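Local coordinates for uncharacterized protein (Sus scrofa, PDB 5BNF) that belongs to the ADP-ribosyl cyclase family as porcine CD38, a disulfide-rich protein that joins helices to a parallel beta-sheet, at residues C34-K39 with M62-Q67; K39-A44 with Y104-L109. One frame throughout, in Å; residues are numbered along the deposited sequence.

Contact 1: residues C34-K39 with M62-Q67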
ATOM      1  N   CYS A  34      -5.677 -19.333   6.175  1.00 74.45           N
ATOM      2  CA  CYS A  34      -4.483 -18.641   6.620  1.00 76.98           C
ATOM      3  C   CYS A  34      -3.152 -19.371   6.495  1.00 76.80           C
ATOM      4  O   CYS A  34      -2.144 -18.762   6.136  1.00 74.82           O
ATOM      5  CB  CYS A  34      -4.693 -18.172   8.054  1.00 81.04           C
ATOM      6  SG  CYS A  34      -5.823 -16.751   8.105  1.00 97.90           S
ATOM      7  N   GLN A  35      -3.131 -20.662   6.810  1.00 77.08           N
ATOM      8  CA  GLN A  35      -1.892 -21.425   6.705  1.00 75.32           C
ATOM      9  C   GLN A  35      -1.416 -21.456   5.250  1.00 71.73           C
ATOM     10  O   GLN A  35      -0.217 -21.399   4.979  1.00 75.70           O
ATOM     11  CB  GLN A  35      -2.091 -22.848   7.239  1.00 74.01           C
ATOM     12  CG  GLN A  35      -1.055 -23.877   6.765  1.00 85.69           C
ATOM     13  CD  GLN A  35       0.389 -23.496   7.064  1.00 85.30           C
ATOM     14  OE1 GLN A  35       0.728 -23.105   8.182  1.00 93.33           O
ATOM     15  NE2 GLN A  35       1.251 -23.629   6.061  1.00 74.65           N
ATOM     16  N   LYS A  36      -2.361 -21.533   4.321  1.00 60.89           N
ATOM     17  CA  LYS A  36      -2.040 -21.556   2.899  1.00 57.38           C
ATOM     18  C   LYS A  36      -1.364 -20.242   2.536  1.00 59.59           C
ATOM     19  O   LYS A  36      -0.365 -20.221   1.817  1.00 54.87           O
ATOM     20  CB  LYS A  36      -3.321 -21.709   2.081  1.00 56.16           C
ATOM     21  CG  LYS A  36      -3.294 -22.830   1.062  1.00 54.19           C
ATOM     22  CD  LYS A  36      -4.568 -23.660   1.148  1.00 64.07           C
ATOM     23  CE  LYS A  36      -5.815 -22.810   0.938  1.00 74.10           C
ATOM     24  NZ  LYS A  36      -7.062 -23.597   1.156  1.00 75.86           N
ATOM     25  N   ILE A  37      -1.928 -19.146   3.038  1.00 60.35           N
ATOM     26  CA  ILE A  37      -1.401 -17.813   2.782  1.00 53.83           C
ATOM     27  C   ILE A  37       0.025 -17.699   3.316  1.00 54.07           C
ATOM     28  O   ILE A  37       0.941 -17.342   2.577  1.00 58.56           O
ATOM     29  CB  ILE A  37      -2.279 -16.722   3.453  1.00 50.73           C
ATOM     30  CG1 ILE A  37      -3.690 -16.733   2.860  1.00 52.47           C
ATOM     31  CG2 ILE A  37      -1.658 -15.351   3.246  1.00 42.48           C
ATOM     32  CD1 ILE A  37      -3.772 -16.263   1.417  1.00 44.89           C
ATOM     33  N   LYS A  38       0.201 -18.011   4.597  1.00 48.60           N
ATOM     34  CA  LYS A  38       1.505 -17.946   5.250  1.00 49.78           C
ATOM     35  C   LYS A  38       2.568 -18.708   4.475  1.00 55.84           C
ATOM     36  O   LYS A  38       3.717 -18.270   4.377  1.00 61.25           O
ATOM     37  CB  LYS A  38       1.405 -18.509   6.666  1.00 28.63           C
ATOM     38  CG  LYS A  38       2.741 -18.902   7.269  1.00 40.42           C
ATOM     39  CD  LYS A  38       2.555 -19.757   8.514  1.00 36.53           C
ATOM     40  CE  LYS A  38       3.766 -20.643   8.758  1.00 49.10           C
ATOM     41  NZ  LYS A  38       3.553 -21.587   9.895  1.00 45.99           N
ATOM     42  N   LYS A  39       2.180 -19.855   3.932  1.00 53.44           N
ATOM     43  CA  LYS A  39       3.095 -20.683   3.163  1.00 56.34           C
ATOM     44  C   LYS A  39       3.539 -19.935   1.914  1.00 55.46           C
ATOM     45  O   LYS A  39       4.719 -19.909   1.581  1.00 62.62           O
ATOM     46  CB  LYS A  39       2.409 -21.990   2.759  1.00 59.96           C
ATOM     47  CG  LYS A  39       3.305 -22.946   1.993  1.00 59.63           C
ATOM     48  CD  LYS A  39       4.447 -23.440   2.863  1.00 57.24           C
ATOM     49  CE  LYS A  39       5.355 -24.373   2.086  1.00 63.99           C
ATOM     50  NZ  LYS A  39       6.540 -24.763   2.900  1.00 77.57           N
ATOM     51  N   MET A  62      -0.727 -13.213  -4.144  1.00 38.86           N
ATOM     52  CA  MET A  62      -1.723 -12.227  -4.551  1.00 46.82           C
ATOM     53  C   MET A  62      -3.018 -12.901  -4.974  1.00 53.65           C
ATOM     54  O   MET A  62      -4.088 -12.295  -4.941  1.00 55.46           O
ATOM     55  CB  MET A  62      -1.179 -11.365  -5.693  1.00 41.19           C
ATOM     56  CG  MET A  62       0.036 -10.563  -5.285  1.00 41.59           C
ATOM     57  SD  MET A  62      -0.297  -9.598  -3.800  1.00 49.95           S
ATOM     58  CE  MET A  62       0.014  -7.969  -4.372  1.00 63.49           C
ATOM     59  N   LYS A  63      -2.911 -14.167  -5.363  1.00 56.91           N
ATOM     60  CA  LYS A  63      -4.057 -14.950  -5.794  1.00 49.51           C
ATOM     61  C   LYS A  63      -4.835 -15.441  -4.575  1.00 45.19           C
ATOM     62  O   LYS A  63      -6.055 -15.346  -4.532  1.00 46.62           O
ATOM     63  CB  LYS A  63      -3.576 -16.136  -6.633  1.00 48.75           C
ATOM     64  CG  LYS A  63      -4.668 -16.905  -7.351  1.00 57.02           C
ATOM     65  CD  LYS A  63      -4.072 -18.016  -8.199  1.00 65.11           C
ATOM     66  CE  LYS A  63      -5.095 -18.597  -9.165  1.00 79.94           C
ATOM     67  NZ  LYS A  63      -4.566 -19.807  -9.862  1.00 83.20           N
ATOM     68  N   LEU A  64      -4.125 -15.949  -3.577  1.00 51.09           N
ATOM     69  CA  LEU A  64      -4.774 -16.451  -2.372  1.00 54.75           C
ATOM     70  C   LEU A  64      -5.240 -15.351  -1.433  1.00 57.78           C
ATOM     71  O   LEU A  64      -6.025 -15.605  -0.525  1.00 59.27           O
ATOM     72  CB  LEU A  64      -3.833 -17.379  -1.609  1.00 51.02           C
ATOM     73  CG  LEU A  64      -3.401 -18.675  -2.297  1.00 61.08           C
ATOM     74  CD1 LEU A  64      -2.421 -19.387  -1.384  1.00 48.26           C
ATOM     75  CD2 LEU A  64      -4.608 -19.571  -2.586  1.00 52.61           C
ATOM     76  N   GLY A  65      -4.758 -14.131  -1.646  1.00 59.87           N
ATOM     77  CA  GLY A  65      -5.150 -13.036  -0.777  1.00 56.32           C
ATOM     78  C   GLY A  65      -5.949 -11.941  -1.459  1.00 56.62           C
ATOM     79  O   GLY A  65      -6.202 -10.890  -0.868  1.00 51.15           O
ATOM     80  N   HIS A  66      -6.351 -12.173  -2.702  1.00 53.91           N
ATOM     81  CA  HIS A  66      -7.119 -11.169  -3.415  1.00 58.72           C
ATOM     82  C   HIS A  66      -8.448 -10.878  -2.730  1.00 59.47           C
ATOM     83  O   HIS A  66      -9.068 -11.763  -2.143  1.00 54.57           O
ATOM     84  CB  HIS A  66      -7.383 -11.605  -4.857  1.00 70.88           C
ATOM     85  CG  HIS A  66      -8.278 -10.667  -5.605  1.00 85.37           C
ATOM     86  ND1 HIS A  66      -9.626 -10.554  -5.336  1.00 87.66           N
ATOM     87  CD2 HIS A  66      -8.013  -9.757  -6.573  1.00 82.88           C
ATOM     88  CE1 HIS A  66     -10.149  -9.615  -6.102  1.00 78.16           C
ATOM     89  NE2 HIS A  66      -9.191  -9.115  -6.862  1.00 71.26           N
ATOM     90  N   GLN A  67      -8.875  -9.623  -2.818  1.00 57.43           N
ATOM     91  CA  GLN A  67     -10.131  -9.188  -2.226  1.00 57.81           C
ATOM     92  C   GLN A  67     -10.500  -7.833  -2.821  1.00 62.55           C
ATOM     93  O   GLN A  67      -9.718  -6.889  -2.737  1.00 67.02           O
ATOM     94  CB  GLN A  67      -9.981  -9.068  -0.704  1.00 45.83           C
ATOM     95  CG  GLN A  67      -9.964  -7.638  -0.180  1.00 51.93           C
ATOM     96  CD  GLN A  67      -9.630  -7.550   1.293  1.00 62.99           C
ATOM     97  OE1 GLN A  67      -8.570  -8.002   1.728  1.00 68.31           O
ATOM     98  NE2 GLN A  67     -10.528  -6.956   2.070  1.00 54.98           N
TER
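I37 and L64 bring helix 34-45 up against the last turn of helix 59-64, with their CA atoms 6.3 Å apart. The tight part of the contact is a single methyl. I37 CD1 lies 3.2 Å from L64 CB, closer than ordinary van der Waals contact between carbons, and also 3.0 Å from L64 O. The same methyl reaches past the end of the helix to G65 N, at 3.9 Å. A folded isoleucine chain puts it there: CG1 is anti to the carbonyl carbon (chi1 -63°), and a second bend at chi2 (-69°) carries CD1 onto L64 CB and O. The two side chains run past each other in opposite directions, and L64 returns the contact by laying CD1 3.9 Å from K36 O. L64 O, though pressed by a methyl, is not left without a polar partner, since R32 NH1 donates a hydrogen bond to it and another to H66 O. Packing is looser on the solvent side. There K36 CB stands 4.3 Å from L64 CD1, and the rest of the lysine leads its amine away from the leucine. No hydrogen bond joins the two segments, and the summed buried surface is a modest 165 Å². G65 is the first residue after helix 59-64 to leave helical geometry. At the start of helix 34-45 the C34-C18 disulfide ties it to helix 10-25. The arrangement is side-on packing of a helix against the C-terminal end of a short neighbour, within the helical part of the ADP-ribosyl cyclase fold.

Contact 2: residues K39-A44 with Y104-L109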
ATOM      1  N   LYS A  39       2.180 -19.855   3.932  1.00 53.44           N
ATOM      2  CA  LYS A  39       3.095 -20.683   3.163  1.00 56.34           C
ATOM      3  C   LYS A  39       3.539 -19.935   1.914  1.00 55.46           C
ATOM      4  O   LYS A  39       4.719 -19.909   1.581  1.00 62.62           O
ATOM      5  CB  LYS A  39       2.409 -21.990   2.759  1.00 59.96           C
ATOM      6  CG  LYS A  39       3.305 -22.946   1.993  1.00 59.63           C
ATOM      7  CD  LYS A  39       4.447 -23.440   2.863  1.00 57.24           C
ATOM      8  CE  LYS A  39       5.355 -24.373   2.086  1.00 63.99           C
ATOM      9  NZ  LYS A  39       6.540 -24.763   2.900  1.00 77.57           N
ATOM     10  N   ALA A  40       2.579 -19.329   1.227  1.00 48.95           N
ATOM     11  CA  ALA A  40       2.858 -18.577   0.011  1.00 46.97           C
ATOM     12  C   ALA A  40       3.754 -17.364   0.268  1.00 39.13           C
ATOM     13  O   ALA A  40       4.698 -17.097  -0.481  1.00 32.09           O
ATOM     14  CB  ALA A  40       1.562 -18.130  -0.607  1.00 32.49           C
ATOM     15  N   PHE A  41       3.439 -16.626   1.322  1.00 32.23           N
ATOM     16  CA  PHE A  41       4.207 -15.451   1.688  1.00 42.09           C
ATOM     17  C   PHE A  41       5.658 -15.896   1.831  1.00 42.77           C
ATOM     18  O   PHE A  41       6.540 -15.431   1.111  1.00 43.78           O
ATOM     19  CB  PHE A  41       3.707 -14.900   3.026  1.00 39.81           C
ATOM     20  CG  PHE A  41       3.878 -13.412   3.184  1.00 44.02           C
ATOM     21  CD1 PHE A  41       4.961 -12.748   2.611  1.00 51.85           C
ATOM     22  CD2 PHE A  41       2.964 -12.679   3.932  1.00 32.66           C
ATOM     23  CE1 PHE A  41       5.128 -11.371   2.781  1.00 45.07           C
ATOM     24  CE2 PHE A  41       3.121 -11.304   4.110  1.00 55.64           C
ATOM     25  CZ  PHE A  41       4.206 -10.649   3.532  1.00 58.60           C
ATOM     26  N   THR A  42       5.877 -16.814   2.767  1.00 41.89           N
ATOM     27  CA  THR A  42       7.196 -17.355   3.062  1.00 47.70           C
ATOM     28  C   THR A  42       7.891 -17.978   1.849  1.00 49.04           C
ATOM     29  O   THR A  42       9.070 -17.724   1.603  1.00 46.17           O
ATOM     30  CB  THR A  42       7.099 -18.411   4.175  1.00 51.38           C
ATOM     31  OG1 THR A  42       6.507 -17.827   5.339  1.00 57.24           O
ATOM     32  CG2 THR A  42       8.472 -18.929   4.528  1.00 62.38           C
ATOM     33  N   ASP A  43       7.165 -18.790   1.091  1.00 50.59           N
ATOM     34  CA  ASP A  43       7.729 -19.438  -0.087  1.00 50.49           C
ATOM     35  C   ASP A  43       8.236 -18.446  -1.111  1.00 49.19           C
ATOM     36  O   ASP A  43       9.137 -18.745  -1.893  1.00 54.41           O
ATOM     37  CB  ASP A  43       6.687 -20.337  -0.743  1.00 55.03           C
ATOM     38  CG  ASP A  43       6.452 -21.607   0.036  1.00 69.97           C
ATOM     39  OD1 ASP A  43       6.961 -21.697   1.174  1.00 66.43           O
ATOM     40  OD2 ASP A  43       5.762 -22.510  -0.484  1.00 77.87           O
ATOM     41  N   ALA A  44       7.648 -17.260  -1.097  1.00 45.49           N
ATOM     42  CA  ALA A  44       8.005 -16.211  -2.035  1.00 38.10           C
ATOM     43  C   ALA A  44       9.401 -15.618  -1.869  1.00 37.48           C
ATOM     44  O   ALA A  44       9.979 -15.129  -2.840  1.00 36.55           O
ATOM     45  CB  ALA A  44       6.965 -15.093  -1.958  1.00 40.75           C
ATOM     46  N   TYR A 104      -2.925  -5.843   5.769  1.00 25.00           N
ATOM     47  CA  TYR A 104      -3.178  -5.972   7.194  1.00 30.93           C
ATOM     48  C   TYR A 104      -2.164  -6.838   7.936  1.00 41.18           C
ATOM     49  O   TYR A 104      -1.662  -6.457   8.996  1.00 38.37           O
ATOM     50  CB  TYR A 104      -4.581  -6.544   7.413  1.00 41.48           C
ATOM     51  CG  TYR A 104      -4.872  -6.870   8.852  1.00 50.09           C
ATOM     52  CD1 TYR A 104      -5.060  -5.857   9.791  1.00 64.01           C
ATOM     53  CD2 TYR A 104      -4.919  -8.191   9.288  1.00 54.89           C
ATOM     54  CE1 TYR A 104      -5.285  -6.151  11.127  1.00 59.70           C
ATOM     55  CE2 TYR A 104      -5.141  -8.494  10.622  1.00 71.35           C
ATOM     56  CZ  TYR A 104      -5.324  -7.470  11.535  1.00 62.75           C
ATOM     57  OH  TYR A 104      -5.538  -7.770  12.856  1.00 78.69           O
ATOM     58  N   ILE A 105      -1.876  -8.013   7.391  1.00 39.77           N
ATOM     59  CA  ILE A 105      -0.938  -8.911   8.041  1.00 39.29           C
ATOM     60  C   ILE A 105       0.521  -8.503   7.864  1.00 44.31           C
ATOM     61  O   ILE A 105       1.332  -8.696   8.769  1.00 46.35           O
ATOM     62  CB  ILE A 105      -1.122 -10.350   7.540  1.00 40.92           C
ATOM     63  CG1 ILE A 105      -0.687 -10.459   6.084  1.00 33.55           C
ATOM     64  CG2 ILE A 105      -2.582 -10.757   7.665  1.00 45.69           C
ATOM     65  CD1 ILE A 105      -0.600 -11.888   5.592  1.00 28.02           C
ATOM     66  N   ALA A 106       0.851  -7.918   6.715  1.00 40.36           N
ATOM     67  CA  ALA A 106       2.226  -7.511   6.443  1.00 43.25           C
ATOM     68  C   ALA A 106       2.610  -6.172   7.068  1.00 42.73           C
ATOM     69  O   ALA A 106       3.787  -5.909   7.320  1.00 40.38           O
ATOM     70  CB  ALA A 106       2.454  -7.467   4.943  1.00 39.53           C
ATOM     71  N   ASP A 107       1.611  -5.339   7.332  1.00 46.50           N
ATOM     72  CA  ASP A 107       1.835  -4.018   7.900  1.00 46.47           C
ATOM     73  C   ASP A 107       2.908  -3.928   8.988  1.00 50.06           C
ATOM     74  O   ASP A 107       2.890  -4.685   9.956  1.00 50.80           O
ATOM     75  CB  ASP A 107       0.512  -3.465   8.426  1.00 48.78           C
ATOM     76  CG  ASP A 107       0.599  -1.999   8.783  1.00 56.66           C
ATOM     77  OD1 ASP A 107       1.175  -1.227   7.986  1.00 52.28           O
ATOM     78  OD2 ASP A 107       0.085  -1.615   9.852  1.00 57.88           O
ATOM     79  N   ASP A 108       3.836  -2.988   8.804  1.00 47.64           N
ATOM     80  CA  ASP A 108       4.937  -2.723   9.731  1.00 45.48           C
ATOM     81  C   ASP A 108       6.007  -3.803   9.859  1.00 39.45           C
ATOM     82  O   ASP A 108       6.986  -3.624  10.576  1.00 36.26           O
ATOM     83  CB  ASP A 108       4.395  -2.404  11.127  1.00 55.07           C
ATOM     84  CG  ASP A 108       3.707  -1.053  11.190  1.00 74.72           C
ATOM     85  OD1 ASP A 108       4.250  -0.087  10.607  1.00 72.89           O
ATOM     86  OD2 ASP A 108       2.636  -0.954  11.832  1.00 66.10           O
ATOM     87  N   LEU A 109       5.840  -4.915   9.161  1.00 34.11           N
ATOM     88  CA  LEU A 109       6.815  -5.995   9.259  1.00 33.57           C
ATOM     89  C   LEU A 109       8.009  -5.858   8.311  1.00 31.79           C
ATOM     90  O   LEU A 109       7.973  -5.082   7.355  1.00 26.45           O
ATOM     91  CB  LEU A 109       6.108  -7.326   9.013  1.00 33.46           C
ATOM     92  CG  LEU A 109       5.290  -7.958  10.148  1.00 38.25           C
ATOM     93  CD1 LEU A 109       4.468  -6.935  10.897  1.00 24.24           C
ATOM     94  CD2 LEU A 109       4.402  -9.031   9.541  1.00 36.65           C
TER
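An aromatic cluster in the helical part of the ADP-ribosyl cyclase fold includes F41 of helix 34-45, whose ring meets I105 and A106 at the end of helix 101-106. The backbones stand well apart, 9.5 Å between the CA atoms of F41 and A106, so the phenyl ring spans the gap. CB already points at helix 101-106, and chi1 of -151°, roughly anti to the backbone N, continues the ring that way. A106 presents its methyl to the ring edge, in the ring plane, with CB 3.9 Å from F41 CZ. I105 comes to the same edge with its branch tip, CD1 4.0 Å from F41 CD2 and close to the ring plane. With CG1 set between the backbone N and carbonyl carbon and the chain then extended (chi2 170°), CD1 is the atom that touches the ring. Other aromatic residues complete the surroundings: W111 and F10 meet the F41 ring edge-to-face, while F139 meets it with planes at about 25°. Just past the touching residues the chain leaves the helix at D107 and reverses in a type II turn from A106 to L109, closed by L109 N bonding to A106 O at 2.9 Å. R17 NH1 donates to I105 O and D107 O, securing carbonyls around this helix end. All three touching side chains are buried and no hydrogen bond crosses between the segments. The chemistry is therefore purely apolar, with 109 Å² of summed buried surface: methyl groups fitted to the rim of a ring, consistent with shape fit and the exclusion of water.

Both contacts use helix 34-45, contact 1 its first half and contact 2 the following turns, with K39 common to the two. Their centres are about 9 Å apart, and they meet directly where L64 CD1 packs 4.2 Å from A40 CB. Along the chain the segments alternate: 34-39, 39-44, 62-67, then 104-109. One helix thus receives the C-terminal ends of two later helices, 59-64 and 101-106, at successive levels. Contact 2 is buried, its centre about 13 Å from the centre of the chain; the centre of contact 1 lies about 17 Å away and it is partly buried. Together they bind three helices in the helical part of the fold, with no strand of the parallel sheet in either contact.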